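Local coordinates for protein lipase, class 3 (Penicillium roqueforti FM164, PDB 6L7N) that probably hydrolyses the ester bonds of lipids such as triacylglycerols, as a fungal class 3 lipase with an alpha/beta-hydrolase fold, at residues A19-Y24 / S66-V71. Residues are numbered along the deposited sequence; the frame is centred on the assembly and turned at random.
Sequences AAAAYY and SGFIAV
The ring of F68 meets A21 and A22 of the helix with its edge, not its face. CE2 of F68 does most of the touching and lies 3.7 Å from the backbone N of A22, which sits near the ring plane. CE2 of F68 is also 4.1 Å from CB of A21 and 4.2 Å from CB of A22. The two methyls sit on opposite sides of the ring plane, and the peptide between them meets the edge. CZ of F68 adds a second touch, 4.2 Å from CB of A21. With chi1 at 60°, CG of F68 stands between its own backbone N and carbonyl carbon, and the ring reaches the helix from there.

That is the tight part. The S66 end is looser: OG of S66 is 4.3 Å from the carbonyl O of A22, too long for a hydrogen bond. G67 passes the helix without a side chain, its CA 5.5 Å from CA of A22. This looser side is still buried, not open to solvent.

The contact packs the C-terminal part of helix 6-22 on strand 66-72 of the central sheet of an alpha/beta-hydrolase fold. Just beyond it, Y23 OH hydrogen-bonds H146 ND1, within the probable nucleophile elbow. No hydrogen bond or salt bridge joins the two segments. The chemistry therefore implies van der Waals packing of the F68 edge against two alanine methyls and the peptide between them.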
loop_
_atom_site.group_PDB
_atom_site.type_symbol
_atom_site.label_atom_id
_atom_site.label_comp_id
_atom_site.label_asym_id
_atom_site.label_seq_id
_atom_site.Cartn_x
_atom_site.Cartn_y
_atom_site.Cartn_z
ATOM N N ALA A 19 -0.947 -7.752 -0.636
ATOM C CA ALA A 19 -0.849 -7.102 0.664
ATOM C C ALA A 19 -1.200 -8.078 1.776
ATOM O O ALA A 19 -0.538 -8.113 2.814
ATOM C CB ALA A 19 -1.759 -5.874 0.712
ATOM N N ALA A 20 -2.228 -8.896 1.561
ATOM C CA ALA A 20 -2.606 -9.883 2.571
ATOM C C ALA A 20 -1.470 -10.868 2.823
ATOM O O ALA A 20 -1.207 -11.256 3.964
ATOM C CB ALA A 20 -3.877 -10.622 2.139
ATOM N N ALA A 21 -0.783 -11.287 1.766
ATOM C CA ALA A 21 0.334 -12.207 1.955
ATOM C C ALA A 21 1.469 -11.544 2.728
ATOM O O ALA A 21 2.160 -12.211 3.504
ATOM C CB ALA A 21 0.823 -12.713 0.600
ATOM N N ALA A 22 1.654 -10.233 2.550
ATOM C CA ALA A 22 2.723 -9.535 3.254
ATOM C C ALA A 22 2.643 -9.686 4.769
ATOM O O ALA A 22 3.654 -9.506 5.454
ATOM C CB ALA A 22 2.710 -8.035 2.927
ATOM N N TYR A 23 1.472 -9.987 5.315
ATOM C CA TYR A 23 1.374 -10.120 6.761
ATOM C C TYR A 23 1.900 -11.448 7.282
ATOM O O TYR A 23 2.096 -11.575 8.491
ATOM C CB TYR A 23 -0.071 -9.944 7.213
ATOM C CG TYR A 23 -0.483 -8.488 7.284
ATOM C CD1 TYR A 23 -0.274 -7.744 8.436
ATOM C CD2 TYR A 23 -1.068 -7.858 6.194
ATOM C CE1 TYR A 23 -0.656 -6.400 8.502
ATOM C CE2 TYR A 23 -1.448 -6.516 6.248
ATOM C CZ TYR A 23 -1.236 -5.798 7.403
ATOM O OH TYR A 23 -1.618 -4.471 7.458
ATOM N N TYR A 24 2.150 -12.425 6.409
ATOM C CA TYR A 24 2.525 -13.774 6.830
ATOM C C TYR A 24 4.037 -13.891 6.952
ATOM O O TYR A 24 4.748 -13.804 5.943
ATOM C CB TYR A 24 2.022 -14.818 5.833
ATOM C CG TYR A 24 0.542 -15.057 5.863
ATOM C CD1 TYR A 24 -0.314 -14.227 5.169
ATOM C CD2 TYR A 24 0.002 -16.122 6.575
ATOM C CE1 TYR A 24 -1.663 -14.431 5.178
ATOM C CE2 TYR A 24 -1.363 -16.341 6.590
ATOM C CZ TYR A 24 -2.190 -15.494 5.885
ATOM O OH TYR A 24 -3.551 -15.678 5.891
ATOM N N SER A 66 8.453 -5.278 6.792
ATOM C CA SER A 66 8.784 -6.544 6.147
ATOM C C SER A 66 8.117 -6.576 4.776
ATOM O O SER A 66 7.311 -5.711 4.434
ATOM C CB SER A 66 8.360 -7.736 7.013
ATOM O OG SER A 66 6.995 -7.658 7.364
ATOM N N GLY A 67 8.467 -7.560 3.965
ATOM C CA GLY A 67 7.847 -7.653 2.661
ATOM C C GLY A 67 8.611 -8.572 1.733
ATOM O O GLY A 67 9.480 -9.340 2.149
ATOM N N PHE A 68 8.277 -8.447 0.456
ATOM C CA PHE A 68 8.830 -9.382 -0.518
ATOM C C PHE A 68 8.760 -8.795 -1.916
ATOM O O PHE A 68 7.978 -7.883 -2.196
ATOM C CB PHE A 68 8.104 -10.732 -0.477
ATOM C CG PHE A 68 6.617 -10.653 -0.783
ATOM C CD1 PHE A 68 6.149 -10.595 -2.092
ATOM C CD2 PHE A 68 5.689 -10.673 0.251
ATOM C CE1 PHE A 68 4.769 -10.544 -2.365
ATOM C CE2 PHE A 68 4.323 -10.619 -0.006
ATOM C CZ PHE A 68 3.852 -10.558 -1.316
ATOM N N ILE A 69 9.611 -9.336 -2.785
ATOM C CA ILE A 69 9.501 -9.202 -4.232
ATOM C C ILE A 69 9.173 -10.584 -4.781
ATOM O O ILE A 69 9.933 -11.538 -4.564
ATOM C CB ILE A 69 10.792 -8.659 -4.861
ATOM C CG1 ILE A 69 11.243 -7.365 -4.160
ATOM C CG2 ILE A 69 10.633 -8.494 -6.372
ATOM C CD1 ILE A 69 12.562 -6.811 -4.695
ATOM N N ALA A 70 8.035 -10.687 -5.467
ATOM C CA ALA A 70 7.575 -11.932 -6.074
ATOM C C ALA A 70 7.336 -11.715 -7.560
ATOM O O ALA A 70 7.244 -10.581 -8.031
ATOM C CB ALA A 70 6.287 -12.444 -5.426
ATOM N N VAL A 71 7.245 -12.809 -8.309
ATOM C CA VAL A 71 6.959 -12.741 -9.737
ATOM C C VAL A 71 5.689 -13.526 -10.020
ATOM O O VAL A 71 5.541 -14.670 -9.571
ATOM C CB VAL A 71 8.129 -13.253 -10.600
ATOM C CG1 VAL A 71 7.613 -13.558 -11.996
ATOM C CG2 VAL A 71 9.245 -12.180 -10.703
#